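Local structure of protein LST4 (4ZY8) at residues A[9-14]-A[32-37]; A[82-87]-A[120-125]; A[76-81]-A[102-107]; A[126-131]-A[150-155]; A[13-18]-A[138-143]. The protein is probably required for protein traffic from the Golgi to the plasma membrane and for amino acid uptake, this chain being its longin domain. All blocks are in the same frame, centred on the assembly; numbering follows the deposited sequence.

Interaction 1 (A[9-14]-A[32-37]); sequences GGFRLI and LDHSSV
The first beta hairpin of the longin sheet sets R12, L13 and I14 beside S35, H34 and D33, with strands 12-17 and 29-35 antiparallel. L13 and H34 form the hydrogen-bonded pair: L13 N lies 2.8 Å from H34 O, and H34 N is 2.9 Å from L13 O. R12 with S35 and I14 with D33 are non-hydrogen-bonded pairs whose side chains lie on the face packed by helix 47-55. There R12, extended from CG to NE, is long enough to slant over to D33 and grip it side-on. R12 NE meets D33 OD1 at 3.0 Å and R12 NH2 meets D33 OD2 at 2.8 Å, both on the syn side, with the two planes 13° apart; R12 NH1 bonds I45 O. An alanine in place of R12 would probably leave the D33 carboxylate without its mate and deprive I45 O of a donor. On the other face L13 CG packs on L32 CD2 at 3.9 Å, leucine suiting the apolar side toward helix 150-166. Toward the N terminus of 9-14, compact S36 takes F11 N on its OG at 3.1 Å, while S36 N bonds F11 O. The two-pronged salt bridge and the I45 bond together fix the guanidinium's rotation, and the bridge is likely to keep D33 ionised.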
# COMPACT_ATOMS: atom_id res chain seq x y z
N GLY A 9 -4.81 12.02 11.23
CA GLY A 9 -3.43 12.42 11.26
C GLY A 9 -3.02 12.34 9.83
O GLY A 9 -3.76 11.78 9.05
N GLY A 10 -1.88 12.91 9.45
CA GLY A 10 -1.51 12.91 8.06
C GLY A 10 -1.05 11.58 7.54
O GLY A 10 -0.52 10.81 8.28
N PHE A 11 -1.23 11.35 6.25
CA PHE A 11 -0.80 10.13 5.59
C PHE A 11 -0.67 10.29 4.08
O PHE A 11 -1.25 11.15 3.48
CB PHE A 11 -1.71 8.94 5.91
CG PHE A 11 -3.03 8.98 5.23
CD1 PHE A 11 -4.03 9.74 5.72
CD2 PHE A 11 -3.25 8.27 4.09
CE1 PHE A 11 -5.24 9.78 5.10
CE2 PHE A 11 -4.46 8.30 3.47
CZ PHE A 11 -5.45 9.07 3.96
N ARG A 12 0.11 9.42 3.47
CA ARG A 12 0.17 9.35 2.03
C ARG A 12 -0.06 7.90 1.59
O ARG A 12 0.67 6.99 1.99
CB ARG A 12 1.52 9.87 1.53
CG ARG A 12 1.69 9.83 0.02
CD ARG A 12 3.06 10.37 -0.40
NE ARG A 12 3.23 10.33 -1.86
CZ ARG A 12 4.38 10.59 -2.49
NH1 ARG A 12 5.46 10.91 -1.79
NH2 ARG A 12 4.44 10.53 -3.81
N LEU A 13 -1.06 7.70 0.74
CA LEU A 13 -1.40 6.37 0.27
C LEU A 13 -0.98 6.21 -1.19
O LEU A 13 -1.41 6.98 -2.06
CB LEU A 13 -2.91 6.12 0.41
CG LEU A 13 -3.47 4.82 -0.17
CD1 LEU A 13 -2.93 3.58 0.58
CD2 LEU A 13 -5.00 4.82 -0.20
N ILE A 14 -0.13 5.25 -1.47
CA ILE A 14 0.23 4.91 -2.82
C ILE A 14 -0.20 3.51 -3.21
O ILE A 14 0.17 2.58 -2.59
CB ILE A 14 1.73 5.01 -2.99
CG1 ILE A 14 2.18 6.38 -2.58
CG2 ILE A 14 2.12 4.79 -4.42
CD1 ILE A 14 3.19 6.32 -1.48
N LEU A 32 -2.59 5.14 -7.74
CA LEU A 32 -3.14 6.18 -6.88
C LEU A 32 -2.01 6.76 -6.05
O LEU A 32 -1.15 6.03 -5.56
CB LEU A 32 -4.25 5.63 -5.97
CG LEU A 32 -4.82 6.61 -4.94
CD1 LEU A 32 -6.31 6.38 -4.75
CD2 LEU A 32 -4.13 6.45 -3.60
N ASP A 33 -2.02 8.06 -5.88
CA ASP A 33 -1.13 8.70 -4.97
C ASP A 33 -1.88 9.80 -4.29
O ASP A 33 -2.19 10.78 -4.88
CB ASP A 33 0.05 9.25 -5.71
CG ASP A 33 1.06 9.87 -4.82
OD1 ASP A 33 0.85 9.93 -3.60
OD2 ASP A 33 2.07 10.32 -5.34
N HIS A 34 -2.19 9.59 -3.03
CA HIS A 34 -3.08 10.47 -2.30
C HIS A 34 -2.44 10.90 -0.99
O HIS A 34 -2.18 10.07 -0.11
CB HIS A 34 -4.42 9.77 -2.04
CG HIS A 34 -5.36 10.56 -1.17
ND1 HIS A 34 -5.20 10.66 0.20
CD2 HIS A 34 -6.47 11.26 -1.47
CE1 HIS A 34 -6.17 11.40 0.70
NE2 HIS A 34 -6.96 11.78 -0.29
N SER A 35 -2.20 12.18 -0.86
CA SER A 35 -1.75 12.75 0.38
C SER A 35 -2.88 13.47 1.05
O SER A 35 -3.66 14.12 0.41
CB SER A 35 -0.63 13.74 0.17
OG SER A 35 0.46 13.14 -0.47
N SER A 36 -2.97 13.37 2.35
CA SER A 36 -4.05 14.02 3.04
C SER A 36 -3.74 15.49 3.11
O SER A 36 -2.60 15.88 3.11
CB SER A 36 -4.21 13.44 4.44
OG SER A 36 -3.05 13.60 5.21
N VAL A 37 -4.78 16.30 3.17
CA VAL A 37 -4.65 17.74 3.40
C VAL A 37 -3.70 17.94 4.57
O VAL A 37 -2.80 18.76 4.53
CB VAL A 37 -5.99 18.34 3.80

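Interaction 2 (A[82-87]-A[120-125]); sequences FTRIFY and FLDQCE
F86 and E125 stack where strand 79-87 runs beneath helix 114-134, the strand and helix segments crossing at -41°. The first torsion of F86 sets CG between the backbone N and the carbonyl carbon (chi1 56°), and the ring lies under the helix. E125 CG then sits 3.5 Å from the centroid of the F86 ring, a CH-pi contact over the face, and the carboxylate beyond it lies nearly parallel to that ring. E125 suits the spot because its methylenes serve the aromatic face while its acid end reaches a charge.

That charge is R84, whose chain is bent at both chi2 (68°) and chi3. R84 NH1 meets D122 OD1 at 2.8 Å and E125 OE1 at 3.1 Å, both on the anti side; R84 NH2 adds a weak bond to D122 OD1. L121 CB rests 3.7 Å above the guanidinium plane, over its centre, and R84 NE pairs with D69 of the adjacent strand. A leucine in place of R84 would probably leave D122, E125 and D69 without the positive charge they share. F82 CD1 touches L121 CD1 at 4.4 Å. A helix laid across the sheet is the packing of the longin fold, and here buried R84 ties the two layers through this network.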
# COMPACT_ATOMS: atom_id res chain seq x y z
N PHE A 82 4.44 1.58 5.55
CA PHE A 82 4.01 0.19 5.61
C PHE A 82 3.32 -0.23 4.31
O PHE A 82 2.49 0.49 3.76
CB PHE A 82 3.13 -0.09 6.85
CG PHE A 82 1.84 0.72 6.95
CD1 PHE A 82 0.63 0.17 6.58
CD2 PHE A 82 1.85 2.00 7.49
CE1 PHE A 82 -0.57 0.89 6.71
CE2 PHE A 82 0.66 2.73 7.64
CZ PHE A 82 -0.55 2.17 7.25
N THR A 83 3.72 -1.40 3.83
CA THR A 83 3.36 -1.87 2.51
C THR A 83 2.79 -3.29 2.51
O THR A 83 3.41 -4.21 3.03
CB THR A 83 4.61 -1.87 1.57
OG1 THR A 83 5.07 -0.54 1.38
CG2 THR A 83 4.26 -2.47 0.19
N ARG A 84 1.63 -3.45 1.89
CA ARG A 84 1.11 -4.77 1.55
C ARG A 84 1.43 -5.04 0.10
O ARG A 84 1.00 -4.29 -0.79
CB ARG A 84 -0.40 -4.83 1.79
CG ARG A 84 -1.16 -5.98 1.08
CD ARG A 84 -0.81 -7.36 1.64
NE ARG A 84 -0.99 -7.45 3.10
CZ ARG A 84 -2.07 -7.91 3.73
NH1 ARG A 84 -3.13 -8.34 3.06
NH2 ARG A 84 -2.07 -7.93 5.06
N ILE A 85 2.16 -6.11 -0.18
CA ILE A 85 2.49 -6.40 -1.57
C ILE A 85 1.99 -7.82 -1.87
O ILE A 85 2.09 -8.70 -1.04
CB ILE A 85 4.01 -6.20 -1.82
CG1 ILE A 85 4.36 -6.24 -3.30
CG2 ILE A 85 4.87 -7.14 -0.99
CD1 ILE A 85 5.71 -5.61 -3.57
N PHE A 86 1.36 -8.01 -3.02
CA PHE A 86 0.74 -9.29 -3.36
C PHE A 86 0.76 -9.53 -4.86
O PHE A 86 0.95 -8.60 -5.64
CB PHE A 86 -0.70 -9.38 -2.85
CG PHE A 86 -1.59 -8.26 -3.32
CD1 PHE A 86 -1.61 -7.05 -2.65
CD2 PHE A 86 -2.42 -8.44 -4.41
CE1 PHE A 86 -2.43 -6.01 -3.08
CE2 PHE A 86 -3.24 -7.41 -4.85
CZ PHE A 86 -3.24 -6.18 -4.18
N TYR A 87 0.51 -10.77 -5.25
CA TYR A 87 0.47 -11.15 -6.64
C TYR A 87 -0.96 -11.29 -7.15
O TYR A 87 -1.83 -11.65 -6.41
CB TYR A 87 1.20 -12.48 -6.82
CG TYR A 87 2.67 -12.42 -6.55
CD1 TYR A 87 3.16 -12.60 -5.28
CD2 TYR A 87 3.56 -12.18 -7.56
CE1 TYR A 87 4.49 -12.53 -5.03
CE2 TYR A 87 4.90 -12.11 -7.32
CZ TYR A 87 5.36 -12.29 -6.05
OH TYR A 87 6.69 -12.23 -5.79
N PHE A 120 -7.64 -5.17 7.68
CA PHE A 120 -8.19 -4.17 6.76
C PHE A 120 -7.42 -4.17 5.41
O PHE A 120 -7.99 -3.94 4.36
CB PHE A 120 -8.14 -2.77 7.37
CG PHE A 120 -9.09 -2.58 8.53
CD1 PHE A 120 -10.37 -3.08 8.48
CD2 PHE A 120 -8.70 -1.87 9.65
CE1 PHE A 120 -11.25 -2.89 9.54
CE2 PHE A 120 -9.59 -1.68 10.73
CZ PHE A 120 -10.85 -2.18 10.67
N LEU A 121 -6.11 -4.41 5.48
CA LEU A 121 -5.31 -4.52 4.27
C LEU A 121 -5.75 -5.73 3.46
O LEU A 121 -5.80 -5.65 2.22
CB LEU A 121 -3.81 -4.61 4.62
CG LEU A 121 -3.23 -3.26 5.06
CD1 LEU A 121 -1.82 -3.38 5.58
CD2 LEU A 121 -3.28 -2.22 3.91
N ASP A 122 -6.12 -6.82 4.12
CA ASP A 122 -6.67 -7.99 3.45
C ASP A 122 -7.88 -7.62 2.62
O ASP A 122 -7.98 -8.03 1.52
CB ASP A 122 -7.10 -9.11 4.38
CG ASP A 122 -5.97 -9.72 5.17
OD1 ASP A 122 -4.83 -9.79 4.71
OD2 ASP A 122 -6.26 -10.17 6.28
N GLN A 123 -8.80 -6.85 3.19
CA GLN A 123 -10.00 -6.43 2.45
C GLN A 123 -9.56 -5.59 1.24
O GLN A 123 -10.06 -5.79 0.13
CB GLN A 123 -10.95 -5.60 3.33
CG GLN A 123 -11.29 -6.19 4.70
CD GLN A 123 -12.32 -5.33 5.46
OE1 GLN A 123 -12.44 -4.13 5.21
NE2 GLN A 123 -12.98 -5.92 6.43
N CYS A 124 -8.61 -4.67 1.44
CA CYS A 124 -8.10 -3.84 0.32
C CYS A 124 -7.51 -4.70 -0.80
O CYS A 124 -7.77 -4.45 -1.99
CB CYS A 124 -7.05 -2.86 0.82
SG CYS A 124 -7.73 -1.60 1.97
N GLU A 125 -6.72 -5.70 -0.41
CA GLU A 125 -6.16 -6.65 -1.36
C GLU A 125 -7.28 -7.40 -2.10
O GLU A 125 -7.24 -7.48 -3.32
CB GLU A 125 -5.21 -7.64 -0.66
CG GLU A 125 -4.70 -8.77 -1.54
CD GLU A 125 -3.80 -9.75 -0.78
OE1 GLU A 125 -3.10 -9.32 0.16
OE2 GLU A 125 -3.80 -10.95 -1.13

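Interaction 3 (A[76-81]-A[102-107]); sequences SANIVL and VTDDVL
N78 meets D104 where strand 79-87 begins and strand 95-103 ends. The backbone of N78 is in the left-handed region, which asparagine tolerates better than most residues, and N78 with I79 forms a G1 beta bulge against strand 68-74. N78 O receives D104 N at 2.9 Å, the donor standing well above the carbonyl plane. The two side chains lie side by side, pointing the same way, with N78 CB 3.9 Å from D104 OD2. D104 CG, set between its backbone N and carbonyl carbon (chi1 63°), comes within 3.4 Å of N78 O.

I79 pairs with T103 without hydrogen bonds; its CA-H makes a bent contact with V102 O, 3.3 Å from I79 CA. Its branched side chain turns away to apolar company that includes C101 and F39. This is the open end of the beta hairpin 79-87/95-103, two adjacent strands within the five-stranded antiparallel longin sheet.

V80 and V102 make the hydrogen-bonded pair, V80 N reaching V102 O at 2.7 Å and V102 N reaching V80 O at 2.9 Å. Branching at CB suits V80 to touch two neighbours: CG1 meets V102 CG2 at 4.2 Å, while CG2 packs against D104 CA and, at 4.3 Å, against CB of L107, where helix 107-112 starts.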
# COMPACT_ATOMS: atom_id res chain seq x y z
N SER A 76 15.32 9.78 6.50
CA SER A 76 15.47 11.06 5.81
C SER A 76 14.24 11.95 5.86
O SER A 76 14.31 13.10 5.44
CB SER A 76 15.86 10.81 4.35
OG SER A 76 14.76 10.35 3.59
N ALA A 77 13.11 11.41 6.33
CA ALA A 77 11.84 12.15 6.32
C ALA A 77 10.96 11.98 7.57
O ALA A 77 9.80 12.39 7.57
CB ALA A 77 11.04 11.79 5.09
N ASN A 78 11.50 11.36 8.63
CA ASN A 78 10.75 11.12 9.87
C ASN A 78 9.43 10.38 9.60
O ASN A 78 8.40 10.65 10.22
CB ASN A 78 10.45 12.45 10.57
CG ASN A 78 11.71 13.18 10.98
OD1 ASN A 78 12.65 12.57 11.49
ND2 ASN A 78 11.75 14.48 10.71
N ILE A 79 9.50 9.43 8.67
CA ILE A 79 8.31 8.76 8.19
C ILE A 79 8.45 7.24 8.31
O ILE A 79 9.54 6.69 8.16
CB ILE A 79 8.04 9.19 6.72
CG1 ILE A 79 7.20 10.47 6.72
CG2 ILE A 79 7.38 8.09 5.93
CD1 ILE A 79 6.96 11.05 5.35
N VAL A 80 7.34 6.57 8.61
CA VAL A 80 7.29 5.12 8.53
C VAL A 80 6.44 4.73 7.34
O VAL A 80 5.40 5.33 7.10
CB VAL A 80 6.74 4.52 9.85
CG1 VAL A 80 5.87 3.33 9.59
CG2 VAL A 80 7.89 4.16 10.78
N LEU A 81 6.91 3.76 6.56
CA LEU A 81 6.20 3.29 5.38
C LEU A 81 5.75 1.85 5.58
O LEU A 81 6.59 0.98 5.82
CB LEU A 81 7.10 3.41 4.13
CG LEU A 81 6.58 2.92 2.77
CD1 LEU A 81 5.50 3.84 2.23
CD2 LEU A 81 7.73 2.83 1.75
N VAL A 102 3.29 7.34 7.08
CA VAL A 102 2.86 8.08 8.24
C VAL A 102 4.07 8.56 9.04
O VAL A 102 5.16 8.10 8.83
CB VAL A 102 1.95 7.25 9.17
CG1 VAL A 102 0.61 7.00 8.53
CG2 VAL A 102 2.60 5.94 9.55
N THR A 103 3.85 9.47 9.96
CA THR A 103 4.89 9.95 10.86
C THR A 103 5.50 8.81 11.68
O THR A 103 4.76 7.93 12.14
CB THR A 103 4.32 10.99 11.83
OG1 THR A 103 3.61 12.00 11.09
CG2 THR A 103 5.43 11.62 12.65
N ASP A 104 6.80 8.81 11.84
CA ASP A 104 7.44 7.72 12.50
C ASP A 104 7.02 7.52 13.95
O ASP A 104 7.24 6.48 14.50
CB ASP A 104 8.95 7.78 12.34
CG ASP A 104 9.56 8.98 12.98
OD1 ASP A 104 8.88 9.70 13.71
OD2 ASP A 104 10.73 9.22 12.75
N ASP A 105 6.36 8.49 14.53
CA ASP A 105 5.92 8.31 15.90
C ASP A 105 4.58 7.63 16.05
O ASP A 105 4.09 7.48 17.14
CB ASP A 105 5.97 9.61 16.69
CG ASP A 105 5.17 10.68 16.08
OD1 ASP A 105 4.33 10.40 15.23
OD2 ASP A 105 5.37 11.83 16.47
N VAL A 106 4.01 7.23 14.94
CA VAL A 106 2.85 6.35 14.89
C VAL A 106 3.26 4.87 15.03
O VAL A 106 2.41 4.00 15.30
CB VAL A 106 2.07 6.60 13.56
CG1 VAL A 106 0.87 5.67 13.40
CG2 VAL A 106 1.60 8.05 13.48
N LEU A 107 4.55 4.58 14.86
CA LEU A 107 5.02 3.19 14.85
C LEU A 107 4.57 2.37 16.07
O LEU A 107 4.18 1.21 15.91
CB LEU A 107 6.56 3.12 14.69
CG LEU A 107 7.12 1.69 14.52
CD1 LEU A 107 6.57 0.96 13.28
CD2 LEU A 107 8.66 1.63 14.52

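Interaction 4 (A[126-131]-A[150-155]); sequences NTLLKY and IEVAAV
E151 lies against T127 and Y131 where helices 114-134 and 150-166 pack as the antiparallel pair on one face of the longin sheet. The axes of the two segments come within 8.9 Å, their directions 173° apart. E151 CB starts close to the opposite helix, 3.7 Å from T127 CG2. Its CG, anti to the carbonyl carbon, lies 3.6 Å from T127 O and also touches Y131 CB. The chain then bends at chi2 (87°) and carries CD to the edge of the Y131 ring, in its plane, at 3.9 Å from Y131 CD1. The carboxylate stands almost perpendicular to that ring, and E151 OE1 is 3.7 Å from Y131 CD1. E151 OE2 forms a salt bridge with K134, about one turn beyond Y131 in helix 114-134, so glutamate offers its methylenes to the neighbouring helix and its charge to K134.

T127 is small enough for a close approach: its CG2 touches E151 O at 3.3 Å, while OG1 bonds back to Q123 O in its own helix. Toward the sheet the packing becomes mainly apolar, and both L128 and V155 also touch I15 of strand 12-17. There L128 and V155 cross at about a right angle, L128 CD2 resting 3.9 Å from V155 CG2.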
# COMPACT_ATOMS: atom_id res chain seq x y z
N ASN A 126 -8.29 -7.92 -1.39
CA ASN A 126 -9.45 -8.56 -2.05
C ASN A 126 -10.14 -7.65 -3.06
O ASN A 126 -10.63 -8.10 -4.10
CB ASN A 126 -10.57 -8.96 -1.05
CG ASN A 126 -10.15 -10.07 -0.11
OD1 ASN A 126 -9.24 -10.84 -0.40
ND2 ASN A 126 -10.88 -10.19 1.02
N THR A 127 -10.23 -6.36 -2.72
CA THR A 127 -10.97 -5.41 -3.55
C THR A 127 -10.29 -5.17 -4.91
O THR A 127 -10.92 -5.20 -5.97
CB THR A 127 -11.16 -4.09 -2.80
OG1 THR A 127 -11.98 -4.32 -1.64
CG2 THR A 127 -11.87 -3.04 -3.69
N LEU A 128 -8.99 -4.95 -4.85
CA LEU A 128 -8.20 -4.72 -6.06
C LEU A 128 -8.15 -5.99 -6.92
O LEU A 128 -8.19 -5.92 -8.15
CB LEU A 128 -6.80 -4.25 -5.69
CG LEU A 128 -6.72 -2.89 -4.99
CD1 LEU A 128 -5.27 -2.50 -4.69
CD2 LEU A 128 -7.43 -1.76 -5.77
N LEU A 129 -8.07 -7.16 -6.28
CA LEU A 129 -8.07 -8.42 -7.03
C LEU A 129 -9.39 -8.65 -7.76
O LEU A 129 -9.40 -9.15 -8.88
CB LEU A 129 -7.77 -9.62 -6.11
CG LEU A 129 -6.33 -9.67 -5.61
CD1 LEU A 129 -6.12 -10.83 -4.61
CD2 LEU A 129 -5.37 -9.78 -6.80
N LYS A 130 -10.49 -8.26 -7.14
CA LYS A 130 -11.80 -8.38 -7.78
C LYS A 130 -11.94 -7.48 -9.00
O LYS A 130 -12.66 -7.82 -9.95
CB LYS A 130 -12.92 -8.10 -6.78
CG LYS A 130 -13.16 -9.27 -5.84
CD LYS A 130 -13.90 -10.38 -6.57
CE LYS A 130 -14.17 -11.57 -5.66
NZ LYS A 130 -14.45 -12.80 -6.47
N TYR A 131 -11.31 -6.31 -8.97
CA TYR A 131 -11.26 -5.43 -10.12
C TYR A 131 -10.61 -6.14 -11.28
O TYR A 131 -11.08 -6.09 -12.37
CB TYR A 131 -10.53 -4.12 -9.83
CG TYR A 131 -10.28 -3.32 -11.08
CD1 TYR A 131 -11.19 -2.40 -11.52
CD2 TYR A 131 -9.20 -3.58 -11.86
CE1 TYR A 131 -10.99 -1.71 -12.68
CE2 TYR A 131 -8.98 -2.89 -13.01
CZ TYR A 131 -9.88 -1.96 -13.41
OH TYR A 131 -9.67 -1.29 -14.55
N ILE A 150 -14.59 2.29 -8.69
CA ILE A 150 -15.06 2.20 -7.30
C ILE A 150 -14.13 1.35 -6.43
O ILE A 150 -14.01 1.61 -5.23
CB ILE A 150 -16.51 1.68 -7.22
CG1 ILE A 150 -16.62 0.21 -7.62
CG2 ILE A 150 -17.43 2.57 -8.06
CD1 ILE A 150 -17.96 -0.40 -7.26
N GLU A 151 -13.46 0.36 -7.02
CA GLU A 151 -12.59 -0.53 -6.24
C GLU A 151 -11.40 0.25 -5.67
O GLU A 151 -11.04 0.06 -4.51
CB GLU A 151 -12.09 -1.71 -7.09
CG GLU A 151 -13.18 -2.74 -7.43
CD GLU A 151 -13.95 -2.38 -8.70
OE1 GLU A 151 -13.85 -1.23 -9.17
OE2 GLU A 151 -14.64 -3.27 -9.25
N VAL A 152 -10.79 1.13 -6.46
CA VAL A 152 -9.71 1.97 -5.96
C VAL A 152 -10.21 2.99 -4.92
O VAL A 152 -9.55 3.23 -3.91
CB VAL A 152 -8.98 2.71 -7.10
CG1 VAL A 152 -7.98 3.71 -6.54
CG2 VAL A 152 -8.28 1.72 -8.01
N ALA A 153 -11.37 3.59 -5.18
CA ALA A 153 -11.94 4.52 -4.22
C ALA A 153 -12.26 3.81 -2.90
O ALA A 153 -12.09 4.40 -1.82
CB ALA A 153 -13.19 5.17 -4.78
N ALA A 154 -12.75 2.57 -2.97
CA ALA A 154 -13.06 1.82 -1.76
C ALA A 154 -11.81 1.62 -0.88
O ALA A 154 -11.89 1.68 0.35
CB ALA A 154 -13.68 0.46 -2.11
N VAL A 155 -10.66 1.36 -1.52
CA VAL A 155 -9.41 1.23 -0.78
C VAL A 155 -9.01 2.54 -0.08
O VAL A 155 -8.59 2.54 1.09
CB VAL A 155 -8.27 0.75 -1.67
CG1 VAL A 155 -6.94 0.78 -0.89
CG2 VAL A 155 -8.59 -0.69 -2.17

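Interaction 5 (A[13-18]-A[138-143]); sequences LIISQE and QFLPHD
Q17, at the end of strand 12-17, holds the loop 138-143 through both ends of its side-chain amide. Q17 OE1 accepts L140 N at 2.7 Å, in the carbonyl plane and on a lone pair. Q17 NE2 gives a longer bond to Q138 O, 3.3 Å away, which lies close to the amide plane. Glutamine suits the place because one flat group offers an acceptor and a donor to backbone atoms two residues apart in a loop that has no regular structure of its own. The same amide group is also packed in: Q17 NE2 is 3.4 Å from F139 CD1, at the edge of the ring, and Q17 OE1 lies 3.2 Å from L140 CB.

Q17 CG sits between the backbone N and the carbonyl carbon (chi1 67°), and from there the extended chain runs out to the loop. Two residues back along the strand, on the same side, I15 CG2 meets L140 CD1 at 4.1 Å, an apolar contact next to the polar one; the two side chains cross at about a right angle.

In the next shell, F139 carries Q138 CB over one face of its ring, 4.1 Å above the plane, and F139 N bonds T137 OG1. E18 looks elsewhere, to a salt bridge with R95. L140 itself plugs in among V31 of strand 29-35, I96 of strand 95-103 and Y131 of helix 114-134, so the loop leading from helix 114-134 to helix 150-166 is laid against the sheet.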
# COMPACT_ATOMS: atom_id res chain seq x y z
N LEU A 13 -1.06 7.70 0.74
CA LEU A 13 -1.40 6.37 0.27
C LEU A 13 -0.98 6.21 -1.19
O LEU A 13 -1.41 6.98 -2.06
CB LEU A 13 -2.91 6.12 0.41
CG LEU A 13 -3.47 4.82 -0.17
CD1 LEU A 13 -2.93 3.58 0.58
CD2 LEU A 13 -5.00 4.82 -0.20
N ILE A 14 -0.13 5.25 -1.47
CA ILE A 14 0.23 4.91 -2.82
C ILE A 14 -0.20 3.51 -3.21
O ILE A 14 0.17 2.58 -2.59
CB ILE A 14 1.73 5.01 -2.99
CG1 ILE A 14 2.18 6.38 -2.58
CG2 ILE A 14 2.12 4.79 -4.42
CD1 ILE A 14 3.19 6.32 -1.48
N ILE A 15 -0.96 3.39 -4.28
CA ILE A 15 -1.25 2.08 -4.85
C ILE A 15 -0.43 2.01 -6.13
O ILE A 15 -0.56 2.88 -6.99
CB ILE A 15 -2.74 1.88 -5.14
CG1 ILE A 15 -3.56 2.02 -3.85
CG2 ILE A 15 -2.99 0.52 -5.80
CD1 ILE A 15 -5.06 2.01 -4.08
N SER A 16 0.44 1.01 -6.24
CA SER A 16 1.29 0.89 -7.42
C SER A 16 1.41 -0.56 -7.82
O SER A 16 1.07 -1.47 -7.04
CB SER A 16 2.67 1.48 -7.16
OG SER A 16 3.31 0.90 -6.02
N GLN A 17 1.91 -0.80 -9.04
CA GLN A 17 2.18 -2.16 -9.49
C GLN A 17 3.35 -2.33 -10.48
O GLN A 17 3.73 -1.38 -11.16
CB GLN A 17 0.89 -2.74 -10.08
CG GLN A 17 0.43 -2.08 -11.35
CD GLN A 17 -0.76 -2.80 -11.97
OE1 GLN A 17 -1.80 -2.19 -12.21
NE2 GLN A 17 -0.60 -4.09 -12.24
N GLU A 18 3.92 -3.55 -10.54
CA GLU A 18 4.94 -3.90 -11.52
C GLU A 18 4.35 -4.24 -12.88
O GLU A 18 3.21 -4.70 -12.96
CB GLU A 18 5.78 -5.10 -11.06
CG GLU A 18 6.73 -4.85 -9.90
CD GLU A 18 7.46 -6.13 -9.48
OE1 GLU A 18 6.86 -7.23 -9.59
OE2 GLU A 18 8.63 -6.02 -9.03
N GLN A 138 -4.63 -7.78 -16.18
CA GLN A 138 -3.61 -7.83 -15.16
C GLN A 138 -3.26 -6.45 -14.67
O GLN A 138 -2.37 -6.28 -13.88
CB GLN A 138 -2.34 -8.50 -15.63
CG GLN A 138 -1.60 -7.81 -16.74
CD GLN A 138 -0.35 -8.55 -17.14
OE1 GLN A 138 -0.21 -9.74 -16.87
NE2 GLN A 138 0.56 -7.86 -17.80
N PHE A 139 -3.98 -5.47 -15.15
CA PHE A 139 -3.64 -4.10 -14.83
C PHE A 139 -4.71 -3.19 -14.28
O PHE A 139 -5.79 -3.10 -14.78
CB PHE A 139 -2.98 -3.47 -16.05
CG PHE A 139 -1.78 -4.22 -16.50
CD1 PHE A 139 -0.71 -4.35 -15.66
CD2 PHE A 139 -1.75 -4.85 -17.70
CE1 PHE A 139 0.40 -5.06 -16.03
CE2 PHE A 139 -0.64 -5.56 -18.08
CZ PHE A 139 0.44 -5.67 -17.24
N LEU A 140 -4.34 -2.49 -13.22
CA LEU A 140 -5.18 -1.46 -12.64
C LEU A 140 -5.15 -0.25 -13.56
O LEU A 140 -4.15 -0.01 -14.24
CB LEU A 140 -4.67 -1.09 -11.24
CG LEU A 140 -4.78 -2.22 -10.20
CD1 LEU A 140 -4.01 -1.90 -8.89
CD2 LEU A 140 -6.25 -2.51 -9.93
N PRO A 141 -6.22 0.56 -13.57
CA PRO A 141 -6.22 1.78 -14.37
C PRO A 141 -5.26 2.81 -13.77
O PRO A 141 -5.07 2.79 -12.57
CB PRO A 141 -7.67 2.25 -14.28
CG PRO A 141 -8.15 1.72 -12.97
CD PRO A 141 -7.47 0.39 -12.81
N HIS A 142 -4.67 3.71 -14.56
CA HIS A 142 -3.88 4.79 -13.96
C HIS A 142 -4.67 6.09 -13.99
O HIS A 142 -4.18 7.13 -13.56
CB HIS A 142 -2.54 4.97 -14.66
CG HIS A 142 -2.65 5.28 -16.11
ND1 HIS A 142 -2.98 6.53 -16.59
CD2 HIS A 142 -2.48 4.50 -17.21
CE1 HIS A 142 -3.01 6.51 -17.90
NE2 HIS A 142 -2.71 5.28 -18.31
N ASP A 143 -5.89 6.00 -14.51
CA ASP A 143 -6.82 7.13 -14.57
C ASP A 143 -8.15 6.68 -13.97
O ASP A 143 -9.19 6.72 -14.63
CB ASP A 143 -7.01 7.60 -16.01

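In the fold
From the N terminus, interaction 1 closes the first hairpin, strands 12-17 and 29-35, before interactions 2, 3 and 4 open. Interaction 5 starts from the same strand but closes far later, at 138-143, so the whole of interactions 2 and 3 falls within its span, and it crosses interaction 4. Interactions 3 and 2 both leave strand 79-87 and cross each other: one returns at the partner strand 95-103, the other at helix 114-134. Interaction 4 then joins that helix to helix 150-166. Together they tie the strands of the sheet to helices 114-134 and 150-166; V152 packing on L32 and I15 on V155 connect the first hairpin to the last helix.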